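Local coordinates for protein RE68036p (Drosophila melanogaster, PDB 1SQH) that is uncharacterised but probably transfers acyl groups, possibly to glycine, as an acyltransferase of the acetyltransferase superfamily, at residues 269-274 against 294-299; 32-37 against 290-295; 94-99 against 129-134. All blocks are in the same frame, centred on the assembly; numbering follows the deposited sequence.

Overall arrangement
All three contacts reach the same mixed eight-stranded sheet. Contacts 1 and 2 share strand 289-299, and their centres lie about 10 Å apart. They touch where Trp271 CH2 meets Leu292 CD2 at 3.7 Å. Contact 3 lies about 14 Å from contact 1 and about 13 Å from contact 2, centre to centre. It joins contact 2 through His35 NE2 and Phe96 CD1, 3.5 Å apart, and it meets the shared strand where Cys132 SG rests 3.5 Å from Glu295 CB. Along the chain, contact 3 falls within the 252 residues that separate the two segments of contact 2. Contact 2 brings the N-terminal family region against the C-terminal one. No ligand marks an active site.

Contact 1. Residues 269-274 against 294-299; sequences TAWIVA and NEWIKL
One face of the Trp271 indole is covered by the outer edge of the Trp296 ring. Trp296 CH2 sits 3.4 Å above the Trp271 plane, over its centre. Trp271 NE1 in turn lies at the edge of Trp296, in its plane. This is a T-shaped, edge-to-face pair. The five-membered ring of Trp271 and the six-membered ring of Trp296 have centroids 4.7 Å apart, and the planes meet at 68°. The two strands are parallel and are joined by a beta-alpha-beta crossover through helix 277-286. They are not neighbours in the sheet. Strand 147-157 runs antiparallel between them, and its backbone bonds Ile272 through Phe153 and Asn294 through Cys152. The side chains therefore span a middle strand, and Trp271 and Asn294 have CA atoms 9.1 Å apart. Strand 268-273 is outermost in this sheet, so Trp271 stands on an edge strand and reaches inward.

Trp271 has CG anti to its carbonyl carbon, with chi1 -83°, which brings the indole toward 294-299. The ring turns a face to Trp296. Trp296 uses its far corner. CH2 comes closest, 3.5 Å from Trp271 CE2, while CZ3 lies near the CD2-CE3 bond of Trp271, 3.7 Å from Trp271 CE3. Trp296 also packs on Thr125 and Asn126 of strand 123-128. Phe231 makes a second edge-to-face pair with Trp271, so the indole has aromatic company from outside these strands too. The contact is one of apolar and aromatic surfaces. Asn294 completes it at the benzo end of Trp271. Its amide plane is turned 27° from the indole, and its CB comes to 3.5 Å from Trp271 CH2.

Contact 2. Residues 32-37 against 290-295; sequences RNFHYL and KDLVNE
Phe34, in the first turn of helix 34-51, meets Leu292 of strand 289-299. From the helix, its CB points toward the strand. CG lies 4.2 Å from Leu292 CD2. CD2 is the closest ring atom, 3.7 Å from the same methyl, and the two side chains slide past each other in opposite directions. CG of Leu292 is anti to its backbone N (chi1 -173°), which carries the branch toward Phe34; CD2 is the methyl that touches. Next round the Phe34 ring, CE2 has Asp291 OD1 at its edge. The other side of the ring belongs to strand 268-273: CD1 approaches Trp271, and CE1 and the tip, CZ, approach Thr269. The ring as a whole also packs on Val156.

Strand 289-299 carries a classic beta bulge here, with Asp291 and Leu292 both facing Gly154. Both side chains thereby turn toward 32-37. Asp291 OD2 forms a long salt bridge with Arg32 NH1, at 3.4 Å. The carboxylate comes to the guanidinium edge, near its plane, with the two planes 50° apart. One water reinforces this pair, donating to Arg32 O and to Asp291 OD1.

The helix itself starts at an Asn33 N-cap. Asn33 OD1 accepts from Tyr36 N at 2.9 Å, on a lone pair, and weakly from His35 N. Further along the strand, a second water links the two segments. It accepts from Asn294 ND2 at 3.0 Å and lies in the plane of the His35 ring, 2.8 Å from His35 NE2. On its other nitrogen, ND1, His35 is hydrogen-bonded to Tyr82 OH.

Contact 3. Residues 94-99 against 129-134; sequences SFFSWQ and LGFCNR
Phe95 meets Phe131 first along the strand. Its CE1 lies 3.6 Å from Phe131 CD2. Phe131 CB sits at the edge of the Phe95 ring, in its plane. The two rings meet obliquely, with planes at 47°. Phe95 has CG between the backbone N and the carbonyl carbon, chi1 59°, which swings the ring end toward the helix.

Phe96 follows and meets the next ring atom of Phe131, CE2. The edge of Phe131 is turned to the face of Phe96 in an offset edge-to-face pair, with planes at 66°. Phe131 CE2 comes 3.8 Å from Phe96 CD1. Tyr25 and Phe29 of helix 15-29 also pack on Phe96.

Ser97 contributes its backbone. Ser97 O lies in the plane of the Phe131 ring, 3.9 Å from CZ. Its hydroxyl is used elsewhere, in a hydrogen bond to Thr81.

With an alanine in place of Phe131 the ring is gone, and a gap would probably open beside Phe95 and Phe96, letting their rings turn more easily. Leu106 of helix 104-112 touches both Phe95 and Phe131.

That helix links parallel strands 91-96 and 123-128. The aromatic cluster thus joins the end of strand 91-96 to segment 129-134 around a beta-alpha-beta crossover, consistent with the acetyltransferase-like (GNAT) fold.

Contact 1. Residues 269-274 against 294-299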
loop_
_atom_site.group_PDB
_atom_site.type_symbol
_atom_site.label_atom_id
_atom_site.label_comp_id
_atom_site.label_asym_id
_atom_site.label_seq_id
_atom_site.Cartn_x
_atom_site.Cartn_y
_atom_site.Cartn_z
ATOM N N THR A 269 -6.786 5.454 -5.555
ATOM C CA THR A 269 -7.183 5.305 -4.156
ATOM C C THR A 269 -6.095 5.879 -3.282
ATOM O O THR A 269 -5.038 6.274 -3.776
ATOM C CB THR A 269 -7.366 3.828 -3.740
ATOM O OG1 THR A 269 -6.106 3.154 -3.827
ATOM C CG2 THR A 269 -8.382 3.120 -4.634
ATOM N N ALA A 270 -6.357 5.928 -1.982
ATOM C CA ALA A 270 -5.376 6.424 -1.026
ATOM C C ALA A 270 -5.736 5.915 0.355
ATOM O O ALA A 270 -6.915 5.857 0.726
ATOM C CB ALA A 270 -5.345 7.945 -1.024
ATOM N N TRP A 271 -4.711 5.524 1.103
ATOM C CA TRP A 271 -4.881 5.047 2.463
ATOM C C TRP A 271 -4.444 6.166 3.402
ATOM O O TRP A 271 -3.294 6.588 3.370
ATOM C CB TRP A 271 -4.007 3.820 2.704
ATOM C CG TRP A 271 -4.618 2.531 2.238
ATOM C CD1 TRP A 271 -4.130 1.688 1.279
ATOM C CD2 TRP A 271 -5.791 1.905 2.767
ATOM N NE1 TRP A 271 -4.923 0.565 1.184
ATOM C CE2 TRP A 271 -5.951 0.675 2.088
ATOM C CE3 TRP A 271 -6.721 2.261 3.755
ATOM C CZ2 TRP A 271 -7.009 -0.203 2.368
ATOM C CZ3 TRP A 271 -7.769 1.392 4.032
ATOM C CH2 TRP A 271 -7.902 0.170 3.340
ATOM N N ILE A 272 -5.356 6.658 4.232
ATOM C CA ILE A 272 -5.004 7.724 5.165
ATOM C C ILE A 272 -5.472 7.386 6.571
ATOM O O ILE A 272 -6.490 6.710 6.753
ATOM C CB ILE A 272 -5.634 9.094 4.768
ATOM C CG1 ILE A 272 -7.152 9.031 4.883
ATOM C CG2 ILE A 272 -5.211 9.483 3.359
ATOM C CD1 ILE A 272 -7.844 10.400 4.794
ATOM N N VAL A 273 -4.717 7.858 7.560
ATOM C CA VAL A 273 -5.052 7.645 8.962
ATOM C C VAL A 273 -6.383 8.339 9.207
ATOM O O VAL A 273 -6.599 9.446 8.730
ATOM C CB VAL A 273 -3.967 8.235 9.877
ATOM C CG1 VAL A 273 -4.421 8.185 11.320
ATOM C CG2 VAL A 273 -2.687 7.440 9.710
ATOM N N ALA A 274 -7.272 7.686 9.948
ATOM C CA ALA A 274 -8.606 8.226 10.203
ATOM C C ALA A 274 -8.630 9.625 10.800
ATOM O O ALA A 274 -9.605 10.355 10.636
ATOM C CB ALA A 274 -9.402 7.259 11.094
ATOM N N ASN A 294 -10.128 0.024 7.235
ATOM C CA ASN A 294 -9.302 -1.129 7.557
ATOM C C ASN A 294 -8.343 -0.751 8.661
ATOM O O ASN A 294 -8.165 0.428 8.962
ATOM C CB ASN A 294 -8.489 -1.548 6.332
ATOM C CG ASN A 294 -9.177 -2.615 5.498
ATOM O OD1 ASN A 294 -10.398 -2.790 5.566
ATOM N ND2 ASN A 294 -8.393 -3.326 4.686
ATOM N N GLU A 295 -7.720 -1.750 9.266
ATOM C CA GLU A 295 -6.750 -1.465 10.308
ATOM C C GLU A 295 -5.362 -1.926 9.895
ATOM O O GLU A 295 -5.203 -2.863 9.114
ATOM C CB GLU A 295 -7.145 -2.129 11.641
ATOM C CG GLU A 295 -8.014 -1.252 12.536
ATOM C CD GLU A 295 -8.358 -1.906 13.869
ATOM O OE1 GLU A 295 -7.449 -2.440 14.535
ATOM O OE2 GLU A 295 -9.540 -1.878 14.263
ATOM N N TRP A 296 -4.362 -1.207 10.385
ATOM C CA TRP A 296 -2.970 -1.554 10.159
ATOM C C TRP A 296 -2.560 -1.931 11.579
ATOM O O TRP A 296 -2.568 -1.091 12.480
ATOM C CB TRP A 296 -2.187 -0.346 9.670
ATOM C CG TRP A 296 -1.752 -0.460 8.240
ATOM C CD1 TRP A 296 -0.483 -0.682 7.787
ATOM C CD2 TRP A 296 -2.584 -0.348 7.074
ATOM N NE1 TRP A 296 -0.468 -0.711 6.410
ATOM C CE2 TRP A 296 -1.744 -0.509 5.948
ATOM C CE3 TRP A 296 -3.955 -0.127 6.872
ATOM C CZ2 TRP A 296 -2.234 -0.453 4.628
ATOM C CZ3 TRP A 296 -4.444 -0.073 5.550
ATOM C CH2 TRP A 296 -3.579 -0.234 4.453
ATOM N N ILE A 297 -2.244 -3.201 11.790
ATOM C CA ILE A 297 -1.891 -3.649 13.126
ATOM C C ILE A 297 -0.411 -3.944 13.269
ATOM O O ILE A 297 0.084 -4.957 12.768
ATOM C CB ILE A 297 -2.689 -4.904 13.499
ATOM C CG1 ILE A 297 -4.187 -4.645 13.274
ATOM C CG2 ILE A 297 -2.422 -5.268 14.939
ATOM C CD1 ILE A 297 -5.089 -5.826 13.595
ATOM N N LYS A 298 0.296 -3.047 13.946
ATOM C CA LYS A 298 1.723 -3.217 14.171
ATOM C C LYS A 298 1.936 -3.978 15.479
ATOM O O LYS A 298 1.534 -3.512 16.549
ATOM C CB LYS A 298 2.399 -1.846 14.236
ATOM C CG LYS A 298 3.849 -1.848 14.696
ATOM C CD LYS A 298 4.755 -2.670 13.794
ATOM C CE LYS A 298 6.203 -2.551 14.260
ATOM N NZ LYS A 298 7.116 -3.535 13.617
ATOM N N LEU A 299 2.542 -5.158 15.376
ATOM C CA LEU A 299 2.843 -5.989 16.543
ATOM C C LEU A 299 4.226 -5.597 17.064
ATOM O O LEU A 299 5.182 -5.535 16.290
ATOM C CB LEU A 299 2.844 -7.470 16.151
ATOM C CG LEU A 299 1.524 -8.254 16.159
ATOM C CD1 LEU A 299 0.401 -7.406 15.624
ATOM C CD2 LEU A 299 1.684 -9.525 15.341
#

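Contact 2. Residues 32-37 against 290-295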
loop_
_atom_site.group_PDB
_atom_site.type_symbol
_atom_site.label_atom_id
_atom_site.label_comp_id
_atom_site.label_asym_id
_atom_site.label_seq_id
_atom_site.Cartn_x
_atom_site.Cartn_y
_atom_site.Cartn_z
ATOM N N ARG A 32 -12.659 -1.632 -8.043
ATOM C CA ARG A 32 -12.425 -0.702 -6.926
ATOM C C ARG A 32 -11.977 -1.382 -5.646
ATOM O O ARG A 32 -11.643 -0.719 -4.665
ATOM C CB ARG A 32 -13.689 0.093 -6.600
ATOM C CG ARG A 32 -14.106 1.125 -7.612
ATOM C CD ARG A 32 -15.516 1.556 -7.280
ATOM N NE ARG A 32 -15.890 2.834 -7.858
ATOM C CZ ARG A 32 -16.253 3.889 -7.137
ATOM N NH1 ARG A 32 -16.283 3.817 -5.807
ATOM N NH2 ARG A 32 -16.599 5.016 -7.741
ATOM N N ASN A 33 -11.981 -2.703 -5.659
ATOM C CA ASN A 33 -11.600 -3.494 -4.496
ATOM C C ASN A 33 -10.098 -3.408 -4.177
ATOM O O ASN A 33 -9.252 -3.591 -5.051
ATOM C CB ASN A 33 -12.038 -4.934 -4.735
ATOM C CG ASN A 33 -11.635 -5.842 -3.621
ATOM O OD1 ASN A 33 -10.530 -6.397 -3.627
ATOM N ND2 ASN A 33 -12.522 -5.999 -2.637
ATOM N N PHE A 34 -9.770 -3.141 -2.916
ATOM C CA PHE A 34 -8.380 -2.997 -2.507
ATOM C C PHE A 34 -7.492 -4.234 -2.595
ATOM O O PHE A 34 -6.272 -4.111 -2.756
ATOM C CB PHE A 34 -8.322 -2.406 -1.103
ATOM C CG PHE A 34 -8.545 -0.922 -1.072
ATOM C CD1 PHE A 34 -7.464 -0.043 -1.131
ATOM C CD2 PHE A 34 -9.832 -0.399 -1.026
ATOM C CE1 PHE A 34 -7.660 1.344 -1.142
ATOM C CE2 PHE A 34 -10.044 0.980 -1.035
ATOM C CZ PHE A 34 -8.960 1.853 -1.093
ATOM N N HIS A 35 -8.073 -5.421 -2.479
ATOM C CA HIS A 35 -7.265 -6.618 -2.590
ATOM C C HIS A 35 -6.955 -6.811 -4.055
ATOM O O HIS A 35 -5.860 -7.255 -4.417
ATOM C CB HIS A 35 -7.991 -7.818 -1.986
ATOM C CG HIS A 35 -7.997 -7.789 -0.491
ATOM N ND1 HIS A 35 -6.884 -8.108 0.257
ATOM C CD2 HIS A 35 -8.923 -7.327 0.382
ATOM C CE1 HIS A 35 -7.124 -7.838 1.529
ATOM N NE2 HIS A 35 -8.352 -7.361 1.632
ATOM N N TYR A 36 -7.905 -6.447 -4.908
ATOM C CA TYR A 36 -7.656 -6.538 -6.335
ATOM C C TYR A 36 -6.522 -5.558 -6.670
ATOM O O TYR A 36 -5.602 -5.888 -7.426
ATOM C CB TYR A 36 -8.905 -6.147 -7.132
ATOM C CG TYR A 36 -8.575 -5.720 -8.545
ATOM C CD1 TYR A 36 -8.249 -6.663 -9.520
ATOM C CD2 TYR A 36 -8.534 -4.365 -8.894
ATOM C CE1 TYR A 36 -7.890 -6.280 -10.805
ATOM C CE2 TYR A 36 -8.175 -3.967 -10.181
ATOM C CZ TYR A 36 -7.855 -4.933 -11.135
ATOM O OH TYR A 36 -7.523 -4.553 -12.419
ATOM N N LEU A 37 -6.594 -4.354 -6.100
ATOM C CA LEU A 37 -5.587 -3.328 -6.365
ATOM C C LEU A 37 -4.202 -3.782 -5.930
ATOM O O LEU A 37 -3.216 -3.572 -6.643
ATOM C CB LEU A 37 -5.979 -2.015 -5.679
ATOM C CG LEU A 37 -7.177 -1.381 -6.413
ATOM C CD1 LEU A 37 -7.710 -0.150 -5.688
ATOM C CD2 LEU A 37 -6.720 -1.023 -7.827
ATOM N N LYS A 290 -14.940 7.968 0.699
ATOM C CA LYS A 290 -14.537 6.987 1.697
ATOM C C LYS A 290 -15.401 5.733 1.572
ATOM O O LYS A 290 -16.565 5.745 1.969
ATOM C CB LYS A 290 -14.705 7.594 3.094
ATOM C CG LYS A 290 -14.657 6.601 4.246
ATOM C CD LYS A 290 -15.018 7.307 5.551
ATOM C CE LYS A 290 -15.044 6.357 6.741
ATOM N NZ LYS A 290 -15.472 7.075 7.976
ATOM N N ASP A 291 -14.880 4.649 1.009
ATOM C CA ASP A 291 -15.743 3.487 0.954
ATOM C C ASP A 291 -15.198 2.247 1.636
ATOM O O ASP A 291 -15.713 1.148 1.431
ATOM C CB ASP A 291 -16.187 3.181 -0.481
ATOM C CG ASP A 291 -15.043 2.950 -1.405
ATOM O OD1 ASP A 291 -14.021 2.386 -1.007
ATOM O OD2 ASP A 291 -15.115 3.340 -2.633
ATOM N N LEU A 292 -14.162 2.423 2.459
ATOM C CA LEU A 292 -13.589 1.309 3.222
ATOM C C LEU A 292 -12.842 1.774 4.474
ATOM O O LEU A 292 -12.247 2.850 4.498
ATOM C CB LEU A 292 -12.627 0.476 2.366
ATOM C CG LEU A 292 -12.124 -0.796 3.065
ATOM C CD1 LEU A 292 -13.299 -1.749 3.233
ATOM C CD2 LEU A 292 -10.982 -1.478 2.276
ATOM N N VAL A 293 -12.885 0.951 5.515
ATOM C CA VAL A 293 -12.166 1.231 6.753
ATOM C C VAL A 293 -11.446 -0.059 7.112
ATOM O O VAL A 293 -12.073 -1.106 7.255
ATOM C CB VAL A 293 -13.108 1.612 7.910
ATOM C CG1 VAL A 293 -12.301 1.796 9.189
ATOM C CG2 VAL A 293 -13.872 2.882 7.563
ATOM N N ASN A 294 -10.128 0.024 7.235
ATOM C CA ASN A 294 -9.302 -1.129 7.557
ATOM C C ASN A 294 -8.343 -0.751 8.661
ATOM O O ASN A 294 -8.165 0.428 8.962
ATOM C CB ASN A 294 -8.489 -1.548 6.332
ATOM C CG ASN A 294 -9.177 -2.615 5.498
ATOM O OD1 ASN A 294 -10.398 -2.790 5.566
ATOM N ND2 ASN A 294 -8.393 -3.326 4.686
ATOM N N GLU A 295 -7.720 -1.750 9.266
ATOM C CA GLU A 295 -6.750 -1.465 10.308
ATOM C C GLU A 295 -5.362 -1.926 9.895
ATOM O O GLU A 295 -5.203 -2.863 9.114
ATOM C CB GLU A 295 -7.145 -2.129 11.641
ATOM C CG GLU A 295 -8.014 -1.252 12.536
ATOM C CD GLU A 295 -8.358 -1.906 13.869
ATOM O OE1 GLU A 295 -7.449 -2.440 14.535
ATOM O OE2 GLU A 295 -9.540 -1.878 14.263
HETATM O O HOH W 1 -13.523 0.035 -2.419
HETATM O O HOH W 2 -8.933 -6.229 4.102
#

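Contact 3. Residues 94-99 against 129-134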
loop_
_atom_site.group_PDB
_atom_site.type_symbol
_atom_site.label_atom_id
_atom_site.label_comp_id
_atom_site.label_asym_id
_atom_site.label_seq_id
_atom_site.Cartn_x
_atom_site.Cartn_y
_atom_site.Cartn_z
ATOM N N SER A 94 -0.713 -9.548 4.622
ATOM C CA SER A 94 -2.019 -9.166 4.095
ATOM C C SER A 94 -2.772 -10.471 3.903
ATOM O O SER A 94 -2.164 -11.498 3.606
ATOM C CB SER A 94 -1.894 -8.457 2.741
ATOM O OG SER A 94 -3.181 -8.186 2.205
ATOM N N PHE A 95 -4.086 -10.439 4.074
ATOM C CA PHE A 95 -4.878 -11.645 3.900
ATOM C C PHE A 95 -6.365 -11.351 3.761
ATOM O O PHE A 95 -6.859 -10.322 4.222
ATOM C CB PHE A 95 -4.650 -12.597 5.076
ATOM C CG PHE A 95 -5.003 -12.004 6.413
ATOM C CD1 PHE A 95 -6.324 -11.953 6.844
ATOM C CD2 PHE A 95 -4.009 -11.473 7.233
ATOM C CE1 PHE A 95 -6.651 -11.386 8.084
ATOM C CE2 PHE A 95 -4.328 -10.904 8.468
ATOM C CZ PHE A 95 -5.652 -10.861 8.889
ATOM N N PHE A 96 -7.065 -12.275 3.113
ATOM C CA PHE A 96 -8.495 -12.161 2.915
ATOM C C PHE A 96 -9.073 -13.490 2.468
ATOM O O PHE A 96 -8.355 -14.401 2.077
ATOM C CB PHE A 96 -8.847 -11.107 1.853
ATOM C CG PHE A 96 -10.271 -10.635 1.942
ATOM C CD1 PHE A 96 -10.635 -9.684 2.893
ATOM C CD2 PHE A 96 -11.270 -11.213 1.154
ATOM C CE1 PHE A 96 -11.973 -9.309 3.066
ATOM C CE2 PHE A 96 -12.611 -10.856 1.312
ATOM C CZ PHE A 96 -12.964 -9.900 2.274
ATOM N N SER A 97 -10.390 -13.573 2.543
ATOM C CA SER A 97 -11.150 -14.735 2.118
ATOM C C SER A 97 -12.594 -14.311 2.272
ATOM O O SER A 97 -12.911 -13.508 3.153
ATOM C CB SER A 97 -10.879 -15.953 3.007
ATOM O OG SER A 97 -11.705 -17.033 2.590
ATOM N N TRP A 98 -13.471 -14.819 1.416
ATOM C CA TRP A 98 -14.867 -14.445 1.528
ATOM C C TRP A 98 -15.763 -15.605 1.920
ATOM O O TRP A 98 -16.948 -15.614 1.603
ATOM C CB TRP A 98 -15.358 -13.781 0.233
ATOM C CG TRP A 98 -15.256 -14.606 -1.019
ATOM C CD1 TRP A 98 -16.043 -15.657 -1.378
ATOM C CD2 TRP A 98 -14.346 -14.395 -2.105
ATOM N NE1 TRP A 98 -15.687 -16.115 -2.623
ATOM C CE2 TRP A 98 -14.646 -15.359 -3.091
ATOM C CE3 TRP A 98 -13.306 -13.480 -2.339
ATOM C CZ2 TRP A 98 -13.942 -15.437 -4.300
ATOM C CZ3 TRP A 98 -12.605 -13.558 -3.548
ATOM C CH2 TRP A 98 -12.930 -14.534 -4.511
ATOM N N GLN A 99 -15.192 -16.579 2.621
ATOM C CA GLN A 99 -15.968 -17.720 3.078
ATOM C C GLN A 99 -17.029 -17.145 4.022
ATOM O O GLN A 99 -16.702 -16.520 5.028
ATOM C CB GLN A 99 -15.066 -18.718 3.807
ATOM C CG GLN A 99 -15.709 -20.081 3.992
ATOM C CD GLN A 99 -14.741 -21.116 4.521
ATOM O OE1 GLN A 99 -15.070 -22.294 4.586
ATOM N NE2 GLN A 99 -13.541 -20.681 4.904
ATOM N N LEU A 129 -12.170 -5.113 9.042
ATOM C CA LEU A 129 -12.692 -4.924 10.392
ATOM C C LEU A 129 -13.208 -6.216 11.028
ATOM O O LEU A 129 -13.222 -6.348 12.251
ATOM C CB LEU A 129 -13.806 -3.875 10.381
ATOM C CG LEU A 129 -13.315 -2.478 9.996
ATOM C CD1 LEU A 129 -14.487 -1.514 9.887
ATOM C CD2 LEU A 129 -12.307 -1.999 11.033
ATOM N N GLY A 130 -13.618 -7.170 10.200
ATOM C CA GLY A 130 -14.137 -8.414 10.731
ATOM C C GLY A 130 -13.075 -9.413 11.146
ATOM O O GLY A 130 -13.399 -10.461 11.706
ATOM N N PHE A 131 -11.812 -9.102 10.864
ATOM C CA PHE A 131 -10.713 -9.993 11.219
ATOM C C PHE A 131 -9.860 -9.387 12.323
ATOM O O PHE A 131 -9.060 -10.084 12.948
ATOM C CB PHE A 131 -9.785 -10.260 10.020
ATOM C CG PHE A 131 -10.456 -10.901 8.835
ATOM C CD1 PHE A 131 -11.388 -11.924 9.000
ATOM C CD2 PHE A 131 -10.112 -10.510 7.542
ATOM C CE1 PHE A 131 -11.974 -12.559 7.881
ATOM C CE2 PHE A 131 -10.683 -11.132 6.418
ATOM C CZ PHE A 131 -11.616 -12.158 6.589
ATOM N N CYS A 132 -10.028 -8.092 12.567
ATOM C CA CYS A 132 -9.224 -7.404 13.567
ATOM C C CYS A 132 -9.182 -7.985 14.983
ATOM O O CYS A 132 -8.100 -8.274 15.496
ATOM C CB CYS A 132 -9.629 -5.927 13.632
ATOM S SG CYS A 132 -9.131 -4.959 12.170
ATOM N N ASN A 133 -10.339 -8.158 15.614
ATOM C CA ASN A 133 -10.371 -8.673 16.985
ATOM C C ASN A 133 -9.745 -10.060 17.094
ATOM O O ASN A 133 -8.845 -10.287 17.908
ATOM C CB ASN A 133 -11.812 -8.716 17.512
ATOM C CG ASN A 133 -11.881 -8.840 19.037
ATOM O OD1 ASN A 133 -11.481 -7.924 19.764
ATOM N ND2 ASN A 133 -12.389 -9.974 19.522
ATOM N N ARG A 134 -10.214 -10.986 16.268
ATOM C CA ARG A 134 -9.687 -12.334 16.317
ATOM C C ARG A 134 -8.189 -12.391 16.045
ATOM O O ARG A 134 -7.467 -13.107 16.732
ATOM C CB ARG A 134 -10.432 -13.232 15.333
ATOM C CG ARG A 134 -10.033 -14.688 15.432
ATOM C CD ARG A 134 -10.975 -15.601 14.665
ATOM N NE ARG A 134 -10.563 -16.994 14.804
ATOM C CZ ARG A 134 -11.211 -18.031 14.283
ATOM N NH1 ARG A 134 -12.320 -17.844 13.575
ATOM N NH2 ARG A 134 -10.743 -19.259 14.465
#